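Chitinase (Chromobacterium violaceum, PDB 4TXG) probably hydrolyses the glycosidic bonds of chitin as a family 18 glycoside hydrolase that also carries a predicted chitin-binding module. Local coordinates at residues A652-G664 and T777-L790. Numbering follows the deposited sequence.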
ATOM      1  N   ALA A 652      31.052   2.853  -4.167  1.00 33.46           N
ATOM      2  CA  ALA A 652      30.522   2.685  -2.816  1.00 32.98           C
ATOM      3  C   ALA A 652      31.606   2.868  -1.760  1.00 33.58           C
ATOM      4  O   ALA A 652      32.711   2.336  -1.896  1.00 29.76           O
ATOM      5  CB  ALA A 652      29.870   1.320  -2.665  1.00 34.46           C
ATOM      6  N   PRO A 653      31.289   3.626  -0.698  1.00 29.59           N
ATOM      7  CA  PRO A 653      32.248   3.857   0.386  1.00 25.58           C
ATOM      8  C   PRO A 653      32.719   2.556   1.009  1.00 22.21           C
ATOM      9  O   PRO A 653      31.956   1.591   1.107  1.00 22.10           O
ATOM     10  CB  PRO A 653      31.450   4.684   1.396  1.00 26.22           C
ATOM     11  CG  PRO A 653      30.397   5.348   0.584  1.00 26.29           C
ATOM     12  CD  PRO A 653      30.022   4.339  -0.469  1.00 26.26           C
ATOM     13  N   THR A 654      33.978   2.540   1.423  1.00 20.51           N
ATOM     14  CA  THR A 654      34.562   1.366   2.045  1.00 23.40           C
ATOM     15  C   THR A 654      34.726   1.589   3.544  1.00 23.32           C
ATOM     16  O   THR A 654      35.133   0.687   4.280  1.00 25.18           O
ATOM     17  CB  THR A 654      35.922   1.029   1.410  1.00 25.31           C
ATOM     18  OG1 THR A 654      36.812   2.139   1.569  1.00 25.23           O
ATOM     19  CG2 THR A 654      35.744   0.752  -0.071  1.00 25.99           C
ATOM     20  N   ALA A 655      34.400   2.803   3.985  1.00 14.78           N
ATOM     21  CA  ALA A 655      34.459   3.149   5.398  1.00 12.91           C
ATOM     22  C   ALA A 655      33.213   3.923   5.810  1.00 13.30           C
ATOM     23  O   ALA A 655      32.525   4.514   4.975  1.00 11.71           O
ATOM     24  CB  ALA A 655      35.712   3.961   5.700  1.00 14.53           C
ATOM     25  N   ALA A 656      32.927   3.928   7.105  1.00 13.80           N
ATOM     26  CA  ALA A 656      31.748   4.622   7.594  1.00 12.17           C
ATOM     27  C   ALA A 656      32.096   5.576   8.724  1.00 10.79           C
ATOM     28  O   ALA A 656      33.191   5.526   9.280  1.00 13.97           O
ATOM     29  CB  ALA A 656      30.696   3.622   8.058  1.00 13.74           C
ATOM     30  N   ILE A 657      31.159   6.461   9.046  1.00 10.39           N
ATOM     31  CA  ILE A 657      31.302   7.334  10.213  1.00 11.19           C
ATOM     32  C   ILE A 657      29.941   7.401  10.890  1.00 10.24           C
ATOM     33  O   ILE A 657      28.913   7.328  10.215  1.00 11.21           O
ATOM     34  CB  ILE A 657      31.814   8.747   9.818  1.00 11.20           C
ATOM     35  CG1 ILE A 657      32.127   9.587  11.067  1.00 12.34           C
ATOM     36  CG2 ILE A 657      30.827   9.443   8.880  1.00 11.15           C
ATOM     37  CD1 ILE A 657      32.803  10.924  10.768  1.00 15.82           C
ATOM     38  N   ASP A 658      29.909   7.513  12.215  1.00 10.69           N
ATOM     39  CA  ASP A 658      28.621   7.540  12.908  1.00 11.78           C
ATOM     40  C   ASP A 658      28.065   8.955  12.989  1.00 12.81           C
ATOM     41  O   ASP A 658      28.222   9.645  13.997  1.00 14.56           O
ATOM     42  CB  ASP A 658      28.736   6.951  14.312  1.00 11.90           C
ATOM     43  CG  ASP A 658      27.401   6.494  14.858  1.00 18.88           C
ATOM     44  OD1 ASP A 658      26.349   6.833  14.259  1.00 16.41           O
ATOM     45  OD2 ASP A 658      27.403   5.791  15.891  1.00 23.37           O
ATOM     46  N   VAL A 659      27.439   9.378  11.898  1.00  9.87           N
ATOM     47  CA  VAL A 659      26.734  10.647  11.840  1.00 10.98           C
ATOM     48  C   VAL A 659      25.273  10.310  11.580  1.00 10.45           C
ATOM     49  O   VAL A 659      24.967   9.488  10.710  1.00 12.05           O
ATOM     50  CB  VAL A 659      27.301  11.568  10.741  1.00 11.34           C
ATOM     51  CG1 VAL A 659      26.450  12.826  10.585  1.00  9.47           C
ATOM     52  CG2 VAL A 659      28.743  11.936  11.083  1.00 12.23           C
ATOM     53  N   GLY A 660      24.382  10.907  12.361  1.00 10.84           N
ATOM     54  CA  GLY A 660      22.962  10.626  12.245  1.00 11.92           C
ATOM     55  C   GLY A 660      22.214  11.748  11.554  1.00 11.27           C
ATOM     56  O   GLY A 660      22.560  12.920  11.708  1.00 12.48           O
ATOM     57  N   PHE A 661      21.186  11.383  10.792  1.00  9.37           N
ATOM     58  CA  PHE A 661      20.360  12.349  10.069  1.00  8.82           C
ATOM     59  C   PHE A 661      18.885  12.072  10.302  1.00 13.33           C
ATOM     60  O   PHE A 661      18.456  10.919  10.230  1.00 12.15           O
ATOM     61  CB  PHE A 661      20.603  12.286   8.558  1.00  9.83           C
ATOM     62  CG  PHE A 661      21.979  12.684   8.126  1.00 14.48           C
ATOM     63  CD1 PHE A 661      23.040  11.793   8.226  1.00 14.39           C
ATOM     64  CD2 PHE A 661      22.204  13.933   7.568  1.00 14.65           C
ATOM     65  CE1 PHE A 661      24.305  12.154   7.806  1.00 13.82           C
ATOM     66  CE2 PHE A 661      23.473  14.297   7.147  1.00 16.80           C
ATOM     67  CZ  PHE A 661      24.524  13.406   7.271  1.00 15.53           C
ATOM     68  N   SER A 662      18.093  13.115  10.537  1.00 14.43           N
ATOM     69  CA  SER A 662      16.642  12.927  10.559  1.00 14.31           C
ATOM     70  C   SER A 662      15.876  14.208  10.265  1.00 16.30           C
ATOM     71  O   SER A 662      16.294  15.299  10.660  1.00 12.89           O
ATOM     72  CB  SER A 662      16.192  12.357  11.908  1.00 20.35           C
ATOM     73  OG  SER A 662      16.615  13.175  12.979  1.00 25.31           O
ATOM     74  N   LEU A 663      14.759  14.058   9.556  1.00 15.75           N
ATOM     75  CA  LEU A 663      13.815  15.152   9.345  1.00 11.89           C
ATOM     76  C   LEU A 663      12.733  15.080  10.403  1.00 15.81           C
ATOM     77  O   LEU A 663      12.208  14.003  10.674  1.00 17.69           O
ATOM     78  CB  LEU A 663      13.189  15.081   7.946  1.00  9.72           C
ATOM     79  CG  LEU A 663      14.115  15.260   6.755  1.00 13.82           C
ATOM     80  CD1 LEU A 663      13.360  15.086   5.439  1.00 11.80           C
ATOM     81  CD2 LEU A 663      14.765  16.646   6.832  1.00 15.65           C
ATOM     82  N   GLY A 664      12.396  16.221  11.001  1.00 12.67           N
ATOM     83  CA  GLY A 664      11.373  16.262  12.030  1.00 13.41           C
ATOM     84  C   GLY A 664      10.783  17.655  12.160  1.00 12.66           C
ATOM     85  O   GLY A 664      11.033  18.518  11.321  1.00 14.25           O
ATOM     86  N   THR A 777      35.272  10.000   1.329  1.00 14.27           N
ATOM     87  CA  THR A 777      33.822   9.898   1.421  1.00 12.41           C
ATOM     88  C   THR A 777      33.418   8.668   2.238  1.00 14.47           C
ATOM     89  O   THR A 777      33.823   7.545   1.936  1.00 18.94           O
ATOM     90  CB  THR A 777      33.173   9.843   0.020  1.00 18.78           C
ATOM     91  OG1 THR A 777      33.492  11.044  -0.694  1.00 19.81           O
ATOM     92  CG2 THR A 777      31.658   9.726   0.131  1.00 17.15           C
ATOM     93  N   TYR A 778      32.622   8.900   3.277  1.00 10.55           N
ATOM     94  CA  TYR A 778      32.211   7.853   4.210  1.00 10.20           C
ATOM     95  C   TYR A 778      30.727   7.567   4.083  1.00 11.93           C
ATOM     96  O   TYR A 778      29.950   8.477   3.850  1.00 12.91           O
ATOM     97  CB  TYR A 778      32.506   8.272   5.657  1.00 10.31           C
ATOM     98  CG  TYR A 778      33.975   8.481   5.950  1.00 15.24           C
ATOM     99  CD1 TYR A 778      34.583   9.712   5.719  1.00 13.88           C
ATOM    100  CD2 TYR A 778      34.755   7.442   6.443  1.00 17.76           C
ATOM    101  CE1 TYR A 778      35.939   9.902   5.983  1.00 14.78           C
ATOM    102  CE2 TYR A 778      36.107   7.624   6.713  1.00 18.40           C
ATOM    103  CZ  TYR A 778      36.689   8.857   6.480  1.00 18.45           C
ATOM    104  OH  TYR A 778      38.035   9.036   6.744  1.00 17.16           O
ATOM    105  N   ALA A 779      30.337   6.309   4.251  1.00 11.51           N
ATOM    106  CA  ALA A 779      28.932   5.997   4.483  1.00  9.36           C
ATOM    107  C   ALA A 779      28.645   6.298   5.950  1.00  9.65           C
ATOM    108  O   ALA A 779      29.559   6.643   6.700  1.00 11.06           O
ATOM    109  CB  ALA A 779      28.630   4.547   4.154  1.00 12.82           C
ATOM    110  N   ILE A 780      27.386   6.213   6.363  1.00 10.14           N
ATOM    111  CA  ILE A 780      27.100   6.382   7.785  1.00  9.05           C
ATOM    112  C   ILE A 780      26.789   5.032   8.413  1.00  9.24           C
ATOM    113  O   ILE A 780      26.280   4.124   7.760  1.00 10.66           O
ATOM    114  CB  ILE A 780      25.949   7.387   8.049  1.00 11.08           C
ATOM    115  CG1 ILE A 780      24.603   6.877   7.534  1.00 10.18           C
ATOM    116  CG2 ILE A 780      26.271   8.744   7.417  1.00 10.62           C
ATOM    117  CD1 ILE A 780      23.432   7.744   7.991  1.00 10.00           C
ATOM    118  N   ARG A 781      27.130   4.895   9.689  1.00 10.43           N
ATOM    119  CA  ARG A 781      26.973   3.623  10.382  1.00  9.85           C
ATOM    120  C   ARG A 781      25.508   3.195  10.491  1.00 12.40           C
ATOM    121  O   ARG A 781      25.220   2.002  10.562  1.00 13.43           O
ATOM    122  CB  ARG A 781      27.587   3.693  11.783  1.00 11.04           C
ATOM    123  CG  ARG A 781      29.087   3.925  11.828  1.00 12.22           C
ATOM    124  CD  ARG A 781      29.673   3.257  13.072  1.00 12.50           C
ATOM    125  NE  ARG A 781      29.604   1.804  12.962  1.00 11.55           N
ATOM    126  CZ  ARG A 781      29.653   0.967  13.994  1.00 19.71           C
ATOM    127  NH1 ARG A 781      29.767   1.437  15.234  1.00 18.85           N
ATOM    128  NH2 ARG A 781      29.584  -0.343  13.787  1.00 17.42           N
ATOM    129  N   ASP A 782      24.586   4.156  10.498  1.00 11.72           N
ATOM    130  CA  ASP A 782      23.156   3.821  10.567  1.00 12.74           C
ATOM    131  C   ASP A 782      22.709   3.000   9.359  1.00 18.53           C
ATOM    132  O   ASP A 782      21.738   2.240   9.445  1.00 21.01           O
ATOM    133  CB  ASP A 782      22.296   5.083  10.671  1.00 12.79           C
ATOM    134  CG  ASP A 782      22.324   5.696  12.056  1.00 18.82           C
ATOM    135  OD1 ASP A 782      22.703   4.985  13.010  1.00 20.06           O
ATOM    136  OD2 ASP A 782      21.969   6.888  12.190  1.00 21.13           O
ATOM    137  N   GLU A 783      23.415   3.155   8.240  1.00 14.15           N
ATOM    138  CA  GLU A 783      23.077   2.430   7.016  1.00 13.35           C
ATOM    139  C   GLU A 783      24.090   1.356   6.670  1.00 16.19           C
ATOM    140  O   GLU A 783      23.787   0.424   5.926  1.00 17.17           O
ATOM    141  CB  GLU A 783      22.960   3.393   5.834  1.00 13.04           C
ATOM    142  CG  GLU A 783      21.835   4.395   5.990  1.00 14.26           C
ATOM    143  CD  GLU A 783      21.652   5.256   4.758  1.00 16.19           C
ATOM    144  OE1 GLU A 783      22.655   5.841   4.289  1.00 10.53           O
ATOM    145  OE2 GLU A 783      20.505   5.338   4.265  1.00 15.45           O
ATOM    146  N   ALA A 784      25.302   1.501   7.194  1.00 13.00           N
ATOM    147  CA  ALA A 784      26.394   0.600   6.850  1.00 12.20           C
ATOM    148  C   ALA A 784      27.133   0.160   8.114  1.00 13.27           C
ATOM    149  O   ALA A 784      28.295   0.519   8.323  1.00 12.93           O
ATOM    150  CB  ALA A 784      27.353   1.287   5.865  1.00 11.67           C
ATOM    151  N   PRO A 785      26.461  -0.641   8.956  1.00 16.11           N
ATOM    152  CA  PRO A 785      26.966  -0.970  10.295  1.00 17.29           C
ATOM    153  C   PRO A 785      28.176  -1.905  10.315  1.00 17.52           C
ATOM    154  O   PRO A 785      28.824  -2.014  11.357  1.00 17.32           O
ATOM    155  CB  PRO A 785      25.760  -1.641  10.953  1.00 15.64           C
ATOM    156  CG  PRO A 785      25.024  -2.264   9.819  1.00 18.59           C
ATOM    157  CD  PRO A 785      25.161  -1.289   8.688  1.00 16.91           C
ATOM    158  N   TYR A 786      28.491  -2.555   9.198  1.00 14.50           N
ATOM    159  CA  TYR A 786      29.609  -3.492   9.180  1.00 18.93           C
ATOM    160  C   TYR A 786      30.886  -2.943   8.538  1.00 18.29           C
ATOM    161  O   TYR A 786      31.919  -3.611   8.552  1.00 18.78           O
ATOM    162  CB  TYR A 786      29.209  -4.779   8.465  1.00 18.15           C
ATOM    163  CG  TYR A 786      28.009  -5.478   9.051  1.00 18.38           C
ATOM    164  CD1 TYR A 786      28.093  -6.146  10.266  1.00 21.71           C
ATOM    165  CD2 TYR A 786      26.793  -5.494   8.371  1.00 22.10           C
ATOM    166  CE1 TYR A 786      26.990  -6.802  10.795  1.00 24.15           C
ATOM    167  CE2 TYR A 786      25.689  -6.149   8.891  1.00 22.25           C
ATOM    168  CZ  TYR A 786      25.793  -6.800  10.105  1.00 23.25           C
ATOM    169  OH  TYR A 786      24.696  -7.453  10.630  1.00 26.03           O
ATOM    170  N   LEU A 787      30.829  -1.742   7.972  1.00 15.09           N
ATOM    171  CA  LEU A 787      32.052  -1.128   7.456  1.00 15.98           C
ATOM    172  C   LEU A 787      32.951  -0.710   8.610  1.00 16.42           C
ATOM    173  O   LEU A 787      32.455  -0.324   9.670  1.00 17.46           O
ATOM    174  CB  LEU A 787      31.734   0.091   6.581  1.00 16.87           C
ATOM    175  CG  LEU A 787      31.041  -0.152   5.236  1.00 17.46           C
ATOM    176  CD1 LEU A 787      30.818   1.184   4.536  1.00 15.86           C
ATOM    177  CD2 LEU A 787      31.864  -1.103   4.358  1.00 17.72           C
ATOM    178  N   PRO A 788      34.277  -0.788   8.414  1.00 14.52           N
ATOM    179  CA  PRO A 788      35.192  -0.202   9.400  1.00 16.28           C
ATOM    180  C   PRO A 788      34.885   1.288   9.525  1.00 17.39           C
ATOM    181  O   PRO A 788      34.519   1.903   8.520  1.00 16.37           O
ATOM    182  CB  PRO A 788      36.580  -0.451   8.797  1.00 19.85           C
ATOM    183  CG  PRO A 788      36.332  -0.629   7.331  1.00 22.17           C
ATOM    184  CD  PRO A 788      34.992  -1.305   7.233  1.00 19.15           C
ATOM    185  N   TYR A 789      34.995   1.858  10.720  1.00 14.32           N
ATOM    186  CA  TYR A 789      34.500   3.217  10.895  1.00 13.09           C
ATOM    187  C   TYR A 789      35.480   4.150  11.572  1.00 13.88           C
ATOM    188  O   TYR A 789      36.387   3.731  12.290  1.00 16.52           O
ATOM    189  CB  TYR A 789      33.175   3.208  11.669  1.00 15.11           C
ATOM    190  CG  TYR A 789      33.246   2.778  13.120  1.00 17.31           C
ATOM    191  CD1 TYR A 789      33.092   1.442  13.487  1.00 16.78           C
ATOM    192  CD2 TYR A 789      33.412   3.717  14.132  1.00 16.18           C
ATOM    193  CE1 TYR A 789      33.133   1.054  14.814  1.00 18.55           C
ATOM    194  CE2 TYR A 789      33.451   3.337  15.461  1.00 19.86           C
ATOM    195  CZ  TYR A 789      33.309   2.008  15.796  1.00 20.31           C
ATOM    196  OH  TYR A 789      33.352   1.641  17.125  1.00 22.16           O
ATOM    197  N   LEU A 790      35.274   5.434  11.320  1.00 15.41           N
ATOM    198  CA  LEU A 790      36.170   6.467  11.804  1.00 15.84           C
ATOM    199  C   LEU A 790      35.758   6.900  13.205  1.00 18.70           C
ATOM    200  O   LEU A 790      34.688   7.475  13.403  1.00 22.33           O
ATOM    201  CB  LEU A 790      36.161   7.657  10.842  1.00 14.85           C
ATOM    202  CG  LEU A 790      37.199   8.759  11.013  1.00 18.47           C
ATOM    203  CD1 LEU A 790      38.577   8.212  10.726  1.00 23.15           C
ATOM    204  CD2 LEU A 790      36.870   9.885  10.053  1.00 20.56           C
TER
HETATM  205  O   HOH W   1      35.115   5.203   2.021  1.00 28.84           O
HETATM  206  O   HOH W   2      32.051   7.219  13.921  1.00 13.86           O
HETATM  207  O   HOH W   3      25.364   6.798  11.568  1.00 13.94           O
HETATM  208  O   HOH W   4      29.824   4.202  16.398  1.00 18.31           O
HETATM  209  O   HOH W   5      20.767   8.596  10.487  1.00 18.05           O
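Ala656 bonds through its own N and O to Pro788 and Leu790, while its neighbours Ala655 and Ile657 bond to Ala779 on the other side, a compact example of how a short strand can be shared between 777-781 and 788-790. On the Ala779 side, 656-657 runs parallel to strand 776-780: Ala779 N donates to Ala655 O (2.9 Å) and Ile657 N to Ala779 O (2.8 Å). Arg781 N then reaches Ile657 O from above its carbonyl plane, where the strand gives way to an inverse gamma turn centred on Asp658. On the other flank, Ala656 N donates to Pro788 O and Ala656 O accepts from Leu790 N.

Apolar contacts lie on both faces of the sheet. The Ala656 methyl lies against Leu787 CB (4.0 Å), whereas on the reverse face Ile657 CG2 meets Tyr778 CB (3.8 Å). Farther along, Ile780 CG2 sits at the edge of the Phe661 ring, near its plane, 4.0 Å from CE1; the same ring stacks on Tyr769.

Polar side chains meet through water. Water 4 joins Asp658 OD2 to Arg781 NH1, the carboxylate and guanidinium planes 83° apart, while Asp658 OD1 forms a salt bridge with Arg684. A bend at chi3 (69°) folds Arg781 back, its guanidinium lying with one face over Tyr789 CD1 and NH2 bonded to Pro785 O (3.0 Å). Water 3 ties Asp658 OD1 and Val659 O to Asp782 N.

Because 659-664 pairs onward with 678-683, this junction connects the two sheets of the C-terminal beta domain: direct backbone bonds fix the register of 656-657, and waters 3 and 4 carry the polar links of the Asp658 carboxylate to 777-790, apart from its direct bridge to Arg684.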